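Local coordinates for peridinin-chlorophyll A protein (PDB 2C9E) that harvests light with peridinin and chlorophyll a, probably serving as a water-soluble antenna for solar energy in the blue-green range, at the chlorophyll a site. Numbering follows the deposited sequence.

The chlorophyll a site. Residues 33, 48, 52, 197, 203, 206, 240-241, 244, 248, 271, 274-275, 283, 290, 293, 296-297, 300. With CLA (chlorophyll a), chain B.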
ATOM      1  N   ILE A  33      -1.861   5.899 -11.160  1.00 16.35           N
ATOM      2  CA  ILE A  33      -0.781   5.434 -10.276  1.00 18.06           C
ATOM      3  C   ILE A  33       0.498   5.169 -11.074  1.00 19.82           C
ATOM      4  O   ILE A  33       1.585   5.587 -10.672  1.00 18.89           O
ATOM      5  CB  ILE A  33      -1.160   4.173  -9.504  1.00 17.42           C
ATOM      6  CG1 ILE A  33      -2.395   4.434  -8.656  1.00 17.19           C
ATOM      7  CG2 ILE A  33       0.014   3.739  -8.640  1.00 18.30           C
ATOM      8  CD1 ILE A  33      -3.050   3.211  -8.067  1.00 19.45           C
ATOM      9  N   VAL A  48       3.771   9.970  -0.533  1.00 18.06           N
ATOM     10  CA  VAL A  48       3.839   8.623   0.038  1.00 18.06           C
ATOM     11  C   VAL A  48       4.344   8.719   1.482  1.00 18.96           C
ATOM     12  O   VAL A  48       3.864   7.996   2.371  1.00 17.28           O
ATOM     13  CB  VAL A  48       4.748   7.759  -0.787  1.00 18.55           C
ATOM     14  CG1 VAL A  48       5.132   6.478  -0.015  1.00 17.82           C
ATOM     15  CG2 VAL A  48       4.065   7.447  -2.064  1.00 16.28           C
ATOM     16  N   LEU A  52       2.217   7.307   4.846  1.00 17.96           N
ATOM     17  CA  LEU A  52       2.739   6.406   5.856  1.00 17.57           C
ATOM     18  C   LEU A  52       2.712   7.097   7.220  1.00 21.25           C
ATOM     19  O   LEU A  52       2.358   6.463   8.236  1.00 21.20           O
ATOM     20  CB  LEU A  52       4.166   6.024   5.480  1.00 16.68           C
ATOM     21  CG  LEU A  52       4.340   5.209   4.180  1.00 18.07           C
ATOM     22  CD1 LEU A  52       5.875   4.898   3.906  1.00 17.78           C
ATOM     23  CD2 LEU A  52       3.541   3.939   4.282  1.00 14.46           C
ATOM     24  N   TRP A 197      14.288   5.957  -9.023  1.00 19.77           N
ATOM     25  CA  TRP A 197      13.082   5.520  -8.350  1.00 17.87           C
ATOM     26  C   TRP A 197      11.889   6.394  -8.581  1.00 17.53           C
ATOM     27  O   TRP A 197      10.762   6.049  -8.173  1.00 15.11           O
ATOM     28  CB  TRP A 197      13.357   5.323  -6.841  1.00 18.18           C
ATOM     29  CG  TRP A 197      14.415   4.250  -6.641  1.00 17.06           C
ATOM     30  CD1 TRP A 197      15.747   4.389  -6.825  1.00 15.36           C
ATOM     31  CD2 TRP A 197      14.195   2.878  -6.320  1.00 17.04           C
ATOM     32  NE1 TRP A 197      16.379   3.196  -6.636  1.00 17.14           N
ATOM     33  CE2 TRP A 197      15.452   2.243  -6.325  1.00 17.15           C
ATOM     34  CE3 TRP A 197      13.048   2.114  -6.019  1.00 19.15           C
ATOM     35  CZ2 TRP A 197      15.611   0.879  -6.048  1.00 17.08           C
ATOM     36  CZ3 TRP A 197      13.205   0.742  -5.737  1.00 17.63           C
ATOM     37  CH2 TRP A 197      14.483   0.148  -5.759  1.00 17.88           C
ATOM     38  N   ILE A 203       7.980  -1.125 -13.361  1.00 20.64           N
ATOM     39  CA  ILE A 203       6.994  -1.131 -12.291  1.00 19.01           C
ATOM     40  C   ILE A 203       5.756  -0.368 -12.703  1.00 20.52           C
ATOM     41  O   ILE A 203       4.618  -0.793 -12.424  1.00 19.34           O
ATOM     42  CB  ILE A 203       7.629  -0.538 -10.993  1.00 21.62           C
ATOM     43  CG1 ILE A 203       8.727  -1.489 -10.504  1.00 19.98           C
ATOM     44  CG2 ILE A 203       6.583  -0.360  -9.871  1.00 19.70           C
ATOM     45  CD1 ILE A 203       8.167  -2.689  -9.741  1.00 23.00           C
ATOM     46  N   TYR A 206       3.782  -2.446 -15.107  1.00 22.94           N
ATOM     47  CA  TYR A 206       3.115  -3.539 -14.383  1.00 21.68           C
ATOM     48  C   TYR A 206       1.832  -3.029 -13.707  1.00 21.88           C
ATOM     49  O   TYR A 206       0.737  -3.596 -13.873  1.00 21.16           O
ATOM     50  CB  TYR A 206       4.067  -4.119 -13.332  1.00 20.62           C
ATOM     51  CG  TYR A 206       3.494  -5.320 -12.617  1.00 22.20           C
ATOM     52  CD1 TYR A 206       3.450  -6.556 -13.236  1.00 20.64           C
ATOM     53  CD2 TYR A 206       2.886  -5.190 -11.355  1.00 22.26           C
ATOM     54  CE1 TYR A 206       2.802  -7.651 -12.642  1.00 21.13           C
ATOM     55  CE2 TYR A 206       2.237  -6.290 -10.737  1.00 21.47           C
ATOM     56  CZ  TYR A 206       2.204  -7.511 -11.394  1.00 23.53           C
ATOM     57  OH  TYR A 206       1.598  -8.597 -10.790  1.00 23.82           O
ATOM     58  N   ALA A 240       9.016  -0.984  10.543  1.00 22.99           N
ATOM     59  CA  ALA A 240       9.384  -0.979   9.113  1.00 20.76           C
ATOM     60  C   ALA A 240       8.775   0.237   8.377  1.00 18.92           C
ATOM     61  O   ALA A 240       9.462   0.952   7.646  1.00 20.20           O
ATOM     62  CB  ALA A 240       8.935  -2.267   8.497  1.00 20.03           C
ATOM     63  N   VAL A 241       7.491   0.489   8.598  1.00 18.66           N
ATOM     64  CA  VAL A 241       6.826   1.627   7.999  1.00 18.57           C
ATOM     65  C   VAL A 241       7.616   2.925   8.381  1.00 21.24           C
ATOM     66  O   VAL A 241       7.923   3.767   7.538  1.00 19.48           O
ATOM     67  CB  VAL A 241       5.345   1.712   8.498  1.00 18.55           C
ATOM     68  CG1 VAL A 241       4.690   3.052   8.093  1.00 16.52           C
ATOM     69  CG2 VAL A 241       4.501   0.570   7.898  1.00 14.44           C
ATOM     70  N   HIS A 244      10.857   3.398   6.488  1.00 22.30           N
ATOM     71  CA  HIS A 244      10.684   3.955   5.126  1.00 21.53           C
ATOM     72  C   HIS A 244      10.409   5.468   5.193  1.00 19.87           C
ATOM     73  O   HIS A 244      10.878   6.203   4.355  1.00 18.90           O
ATOM     74  CB  HIS A 244       9.527   3.277   4.383  1.00 20.88           C
ATOM     75  CG  HIS A 244       9.800   1.858   3.947  1.00 20.95           C
ATOM     76  ND1 HIS A 244       9.739   0.779   4.813  1.00 19.69           N
ATOM     77  CD2 HIS A 244      10.091   1.345   2.722  1.00 18.85           C
ATOM     78  CE1 HIS A 244       9.984  -0.340   4.139  1.00 21.10           C
ATOM     79  NE2 HIS A 244      10.203  -0.022   2.867  1.00 21.69           N
ATOM     80  N   ILE A 248      12.719   8.049   2.954  1.00 23.95           N
ATOM     81  CA  ILE A 248      12.205   8.976   1.974  1.00 22.06           C
ATOM     82  C   ILE A 248      12.688  10.394   2.273  1.00 23.38           C
ATOM     83  O   ILE A 248      13.104  11.101   1.376  1.00 21.43           O
ATOM     84  CB  ILE A 248      10.671   8.949   1.976  1.00 21.39           C
ATOM     85  CG1 ILE A 248      10.185   7.561   1.556  1.00 20.13           C
ATOM     86  CG2 ILE A 248      10.127  10.089   1.109  1.00 18.42           C
ATOM     87  CD1 ILE A 248       8.651   7.413   1.666  1.00 21.14           C
ATOM     88  N   LEU A 271      12.557  -4.598   7.702  1.00 24.57           N
ATOM     89  CA  LEU A 271      11.742  -5.536   6.931  1.00 22.62           C
ATOM     90  C   LEU A 271      12.068  -6.983   7.313  1.00 22.26           C
ATOM     91  O   LEU A 271      11.183  -7.807   7.469  1.00 24.05           O
ATOM     92  CB  LEU A 271      11.968  -5.341   5.413  1.00 19.81           C
ATOM     93  CG  LEU A 271      11.308  -4.092   4.824  1.00 20.60           C
ATOM     94  CD1 LEU A 271      11.712  -3.912   3.401  1.00 20.03           C
ATOM     95  CD2 LEU A 271       9.787  -4.240   4.915  1.00 19.02           C
ATOM     96  N   MET A 274      10.288  -7.727  10.306  1.00 23.31           N
ATOM     97  CA  MET A 274       8.862  -7.845  10.086  1.00 23.13           C
ATOM     98  C   MET A 274       8.543  -9.147   9.355  1.00 24.59           C
ATOM     99  O   MET A 274       7.560  -9.829   9.666  1.00 25.97           O
ATOM    100  CB  MET A 274       8.343  -6.656   9.292  1.00 24.09           C
ATOM    101  CG  MET A 274       6.824  -6.650   9.054  1.00 21.91           C
ATOM    102  SD  MET A 274       6.399  -5.227   7.947  1.00 23.17           S
ATOM    103  CE  MET A 274       6.536  -5.989   6.306  1.00 22.34           C
ATOM    104  N   ILE A 275       9.366  -9.533   8.392  1.00 23.78           N
ATOM    105  CA  ILE A 275       9.059 -10.775   7.688  1.00 24.78           C
ATOM    106  C   ILE A 275       9.282 -11.989   8.614  1.00 25.49           C
ATOM    107  O   ILE A 275       8.629 -13.009   8.479  1.00 26.43           O
ATOM    108  CB  ILE A 275       9.920 -10.886   6.397  1.00 23.11           C
ATOM    109  CG1 ILE A 275       9.515  -9.743   5.432  1.00 21.39           C
ATOM    110  CG2 ILE A 275       9.793 -12.301   5.781  1.00 22.86           C
ATOM    111  CD1 ILE A 275      10.555  -9.456   4.408  1.00 19.34           C
ATOM    112  N   PHE A 283       3.971 -16.272   3.512  1.00 27.98           N
ATOM    113  CA  PHE A 283       4.803 -15.215   2.979  1.00 29.26           C
ATOM    114  C   PHE A 283       5.510 -15.726   1.734  1.00 28.63           C
ATOM    115  O   PHE A 283       5.383 -15.142   0.645  1.00 27.18           O
ATOM    116  CB  PHE A 283       5.804 -14.754   4.017  1.00 28.98           C
ATOM    117  CG  PHE A 283       6.545 -13.515   3.630  1.00 28.38           C
ATOM    118  CD1 PHE A 283       7.662 -13.590   2.795  1.00 28.86           C
ATOM    119  CD2 PHE A 283       6.102 -12.281   4.056  1.00 27.43           C
ATOM    120  CE1 PHE A 283       8.323 -12.448   2.388  1.00 28.45           C
ATOM    121  CE2 PHE A 283       6.756 -11.110   3.648  1.00 28.93           C
ATOM    122  CZ  PHE A 283       7.870 -11.196   2.811  1.00 28.66           C
ATOM    123  N   PHE A 290       0.893 -13.193  -7.606  1.00 21.76           N
ATOM    124  CA  PHE A 290       0.436 -12.168  -8.546  1.00 22.22           C
ATOM    125  C   PHE A 290       0.594 -12.543 -10.022  1.00 22.17           C
ATOM    126  O   PHE A 290       1.500 -13.262 -10.402  1.00 23.45           O
ATOM    127  CB  PHE A 290       1.173 -10.844  -8.263  1.00 20.60           C
ATOM    128  CG  PHE A 290       0.761 -10.216  -6.988  1.00 19.19           C
ATOM    129  CD1 PHE A 290       1.285 -10.664  -5.768  1.00 20.29           C
ATOM    130  CD2 PHE A 290      -0.241  -9.279  -6.980  1.00 17.92           C
ATOM    131  CE1 PHE A 290       0.788 -10.174  -4.559  1.00 18.18           C
ATOM    132  CE2 PHE A 290      -0.746  -8.780  -5.784  1.00 19.98           C
ATOM    133  CZ  PHE A 290      -0.229  -9.233  -4.561  1.00 20.37           C
ATOM    134  N   ASN A 293       4.296 -11.951 -12.421  1.00 26.60           N
ATOM    135  CA  ASN A 293       5.439 -11.553 -11.629  1.00 26.88           C
ATOM    136  C   ASN A 293       6.777 -12.053 -12.126  1.00 26.92           C
ATOM    137  O   ASN A 293       7.755 -11.340 -12.032  1.00 26.41           O
ATOM    138  CB  ASN A 293       5.266 -11.957 -10.165  1.00 26.63           C
ATOM    139  CG  ASN A 293       6.364 -11.398  -9.284  1.00 26.45           C
ATOM    140  OD1 ASN A 293       6.673 -10.192  -9.347  1.00 23.52           O
ATOM    141  ND2 ASN A 293       6.962 -12.268  -8.438  1.00 25.01           N
ATOM    142  N   LEU A 296       7.889  -9.840 -14.726  1.00 22.16           N
ATOM    143  CA  LEU A 296       8.280  -8.546 -14.192  1.00 21.73           C
ATOM    144  C   LEU A 296       9.681  -8.637 -13.610  1.00 20.66           C
ATOM    145  O   LEU A 296      10.491  -7.761 -13.853  1.00 19.49           O
ATOM    146  CB  LEU A 296       7.310  -8.066 -13.124  1.00 19.56           C
ATOM    147  CG  LEU A 296       7.772  -6.828 -12.316  1.00 22.48           C
ATOM    148  CD1 LEU A 296       7.837  -5.586 -13.199  1.00 15.10           C
ATOM    149  CD2 LEU A 296       6.801  -6.607 -11.087  1.00 16.38           C
ATOM    150  N   GLN A 297       9.963  -9.687 -12.850  1.00 19.28           N
ATOM    151  CA  GLN A 297      11.296  -9.834 -12.286  1.00 22.01           C
ATOM    152  C   GLN A 297      12.395  -9.987 -13.350  1.00 22.71           C
ATOM    153  O   GLN A 297      13.507  -9.481 -13.132  1.00 23.56           O
ATOM    154  CB  GLN A 297      11.360 -11.002 -11.308  1.00 22.18           C
ATOM    155  CG  GLN A 297      10.337 -10.909 -10.161  1.00 21.17           C
ATOM    156  CD  GLN A 297      10.449  -9.610  -9.358  1.00 20.19           C
ATOM    157  OE1 GLN A 297      11.511  -9.263  -8.865  1.00 18.67           O
ATOM    158  NE2 GLN A 297       9.339  -8.895  -9.236  1.00 22.93           N
ATOM    159  N   LEU A 300      13.022  -6.444 -14.550  1.00 22.72           N
ATOM    160  CA  LEU A 300      13.754  -5.662 -13.540  1.00 22.59           C
ATOM    161  C   LEU A 300      15.241  -6.115 -13.565  1.00 24.32           C
ATOM    162  O   LEU A 300      16.171  -5.274 -13.607  1.00 23.42           O
ATOM    163  CB  LEU A 300      13.122  -5.870 -12.132  1.00 22.26           C
ATOM    164  CG  LEU A 300      11.748  -5.150 -11.983  1.00 21.70           C
ATOM    165  CD1 LEU A 300      11.008  -5.684 -10.786  1.00 19.10           C
ATOM    166  CD2 LEU A 300      11.962  -3.600 -11.882  1.00 19.66           C
TER
HETATM  167 MG   CLA B1328       8.903  -2.110  -0.248  1.00 18.92          MG
HETATM  168  CHA CLA B1328       9.426  -5.360  -1.480  1.00 17.54           C
HETATM  169  CHB CLA B1328       9.788  -0.836  -3.340  1.00 15.81           C
HETATM  170  CHC CLA B1328       7.517   0.963   0.599  1.00 20.50           C
HETATM  171  CHD CLA B1328       7.236  -3.579   2.451  1.00 19.35           C
HETATM  172  NA  CLA B1328       9.677  -2.972  -2.101  1.00 15.04           N
HETATM  173  C1A CLA B1328       9.808  -4.342  -2.380  1.00 18.76           C
HETATM  174  C2A CLA B1328      10.265  -4.534  -3.810  1.00 19.43           C
HETATM  175  C3A CLA B1328      10.588  -3.125  -4.285  1.00 16.26           C
HETATM  176  C4A CLA B1328       9.975  -2.219  -3.216  1.00 17.90           C
HETATM  177  CMA CLA B1328      12.110  -2.920  -4.301  1.00 13.83           C
HETATM  178  CAA CLA B1328       9.156  -5.153  -4.669  1.00 18.06           C
HETATM  179  CBA CLA B1328       9.644  -5.584  -6.051  1.00 20.31           C
HETATM  180  CGA CLA B1328       8.506  -5.995  -6.973  1.00 20.90           C
HETATM  181  O1A CLA B1328       8.774  -6.304  -8.137  1.00 20.03           O
HETATM  182  O2A CLA B1328       7.103  -6.022  -6.526  1.00 19.43           O
HETATM  183  NB  CLA B1328       8.798  -0.242  -1.152  1.00 17.99           N
HETATM  184  C1B CLA B1328       9.271   0.053  -2.414  1.00 17.05           C
HETATM  185  C2B CLA B1328       9.229   1.477  -2.604  1.00 19.87           C
HETATM  186  C3B CLA B1328       8.610   2.023  -1.509  1.00 20.31           C
HETATM  187  C4B CLA B1328       8.268   0.905  -0.607  1.00 20.08           C
HETATM  188  CMB CLA B1328       9.841   2.279  -3.813  1.00 11.71           C
HETATM  189  CAB CLA B1328       8.494   3.479  -1.566  1.00 20.93           C
HETATM  190  CBB CLA B1328       7.927   4.157  -0.556  1.00 25.45           C
HETATM  191  NC  CLA B1328       7.600  -1.436   1.264  1.00 18.25           N
HETATM  192  C1C CLA B1328       7.209  -0.124   1.464  1.00 19.64           C
HETATM  193  C2C CLA B1328       6.507  -0.041   2.740  1.00 18.85           C
HETATM  194  C3C CLA B1328       6.433  -1.295   3.247  1.00 20.05           C
HETATM  195  C4C CLA B1328       7.105  -2.184   2.309  1.00 20.22           C
HETATM  196  CMC CLA B1328       5.932   1.209   3.413  1.00 19.42           C
HETATM  197  CAC CLA B1328       5.790  -1.727   4.547  1.00 20.29           C
HETATM  198  CBC CLA B1328       6.813  -1.672   5.744  1.00 20.99           C
HETATM  199  ND  CLA B1328       8.416  -3.991   0.361  1.00 16.78           N
HETATM  200  C1D CLA B1328       7.878  -4.437   1.537  1.00 18.51           C
HETATM  201  C2D CLA B1328       8.187  -5.827   1.744  1.00 18.18           C
HETATM  202  C3D CLA B1328       8.776  -6.230   0.609  1.00 18.44           C
HETATM  203  C4D CLA B1328       8.900  -5.097  -0.239  1.00 19.04           C
HETATM  204  CMD CLA B1328       7.820  -6.674   3.015  1.00 18.31           C
HETATM  205  CAD CLA B1328       9.261  -7.363  -0.139  1.00 21.31           C
HETATM  206  OBD CLA B1328       9.595  -8.504   0.227  1.00 25.89           O
HETATM  207  CBD CLA B1328       9.483  -6.910  -1.569  1.00 19.33           C
HETATM  208  CGD CLA B1328      10.860  -7.388  -1.973  1.00 19.67           C
HETATM  209  O1D CLA B1328      11.831  -6.647  -1.830  1.00 16.83           O
HETATM  210  O2D CLA B1328      11.014  -8.653  -2.439  1.00 22.68           O
HETATM  211  CED CLA B1328      12.230  -9.133  -2.634  1.00 24.25           C
HETATM  212  C1  CLA B1328       6.113  -6.433  -7.505  1.00 21.72           C
HETATM  213  C2  CLA B1328       4.875  -6.376  -6.870  1.00 20.23           C
HETATM  214  C3  CLA B1328       3.776  -7.226  -6.934  1.00 20.70           C
HETATM  215  C4  CLA B1328       3.729  -8.513  -7.843  1.00 17.43           C
HETATM  216  C5  CLA B1328       2.463  -6.972  -6.087  1.00 22.03           C
HETATM  217  C6  CLA B1328       2.453  -5.652  -5.255  1.00 20.64           C
HETATM  218  C7  CLA B1328       1.243  -5.563  -4.289  1.00 20.60           C
HETATM  219  C8  CLA B1328       1.201  -4.311  -3.372  1.00 23.64           C
HETATM  220  C9  CLA B1328       0.190  -4.526  -2.222  1.00 24.27           C
HETATM  221  C10 CLA B1328       0.775  -3.094  -4.227  1.00 23.52           C
HETATM  222  C11 CLA B1328       0.348  -1.830  -3.441  1.00 24.50           C
HETATM  223  C12 CLA B1328       0.211  -0.612  -4.360  1.00 24.81           C
HETATM  224  C13 CLA B1328      -0.708  -0.773  -5.581  1.00 25.34           C
HETATM  225  C14 CLA B1328      -0.442   0.220  -6.691  1.00 25.68           C
HETATM  226  C15 CLA B1328      -2.171  -0.680  -5.125  1.00 25.52           C
HETATM  227  C16 CLA B1328      -2.647   0.658  -4.584  1.00 24.13           C
HETATM  228  C17 CLA B1328      -3.950   0.452  -3.865  1.00 23.18           C
HETATM  229  C18 CLA B1328      -4.653   1.720  -3.394  1.00 24.82           C
HETATM  230  C19 CLA B1328      -5.939   1.359  -2.697  1.00 26.48           C
HETATM  231  C20 CLA B1328      -4.959   2.619  -4.576  1.00 25.16           C
HETATM  232  O   HOH W   1      10.689  -1.604   0.795  1.00 17.65           O
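Water 1 is the best-held polar atom, gripped twice: by the chlorophyll magnesium, CLA MG, at 2.1 Å, and by the imidazole NE2 of His244 at 2.7 Å, almost straight at 173°. With the four ring nitrogens it makes the metal nearly square pyramidal, and the histidine meets the metal through this water, as a second-shell partner. His244, on helix 234-251, has CG beside the backbone N (chi1 -72°), and its ring lies stacked over the pyrrole around CLA NC, planes 18° apart. Across the ring, ND1 donates to the backbone carbonyl Ala240 O at 2.9 Å; ND1 stands above the carbonyl plane while O stays in the imidazole plane, fixing the ring's rotation and turning NE2 to the water. With an alanine in place of His244, which removes the imidazole, the axial water would probably be held less firmly and the macrocycle less precisely placed. Leu271 brings CD2 to the methine CLA CHD at 3.6 Å, beside the imidazole edge. At the ester, Gln297 bends at its second torsion so that NE2 donates to the carbonyl CLA O1A at 2.9 Å, with O1A in the amide plane of Gln297, and also to Asn293 OD1 at 3.0 Å, which steadies the amide. Phe290 offers a face to the phytyl tail, CLA C5 3.5 Å above its centre. Almost wholly buried, the chlorophyll accepts energy from the peridinins in a protein environment that modulates its spectrum; the water-linked histidine probably contributes.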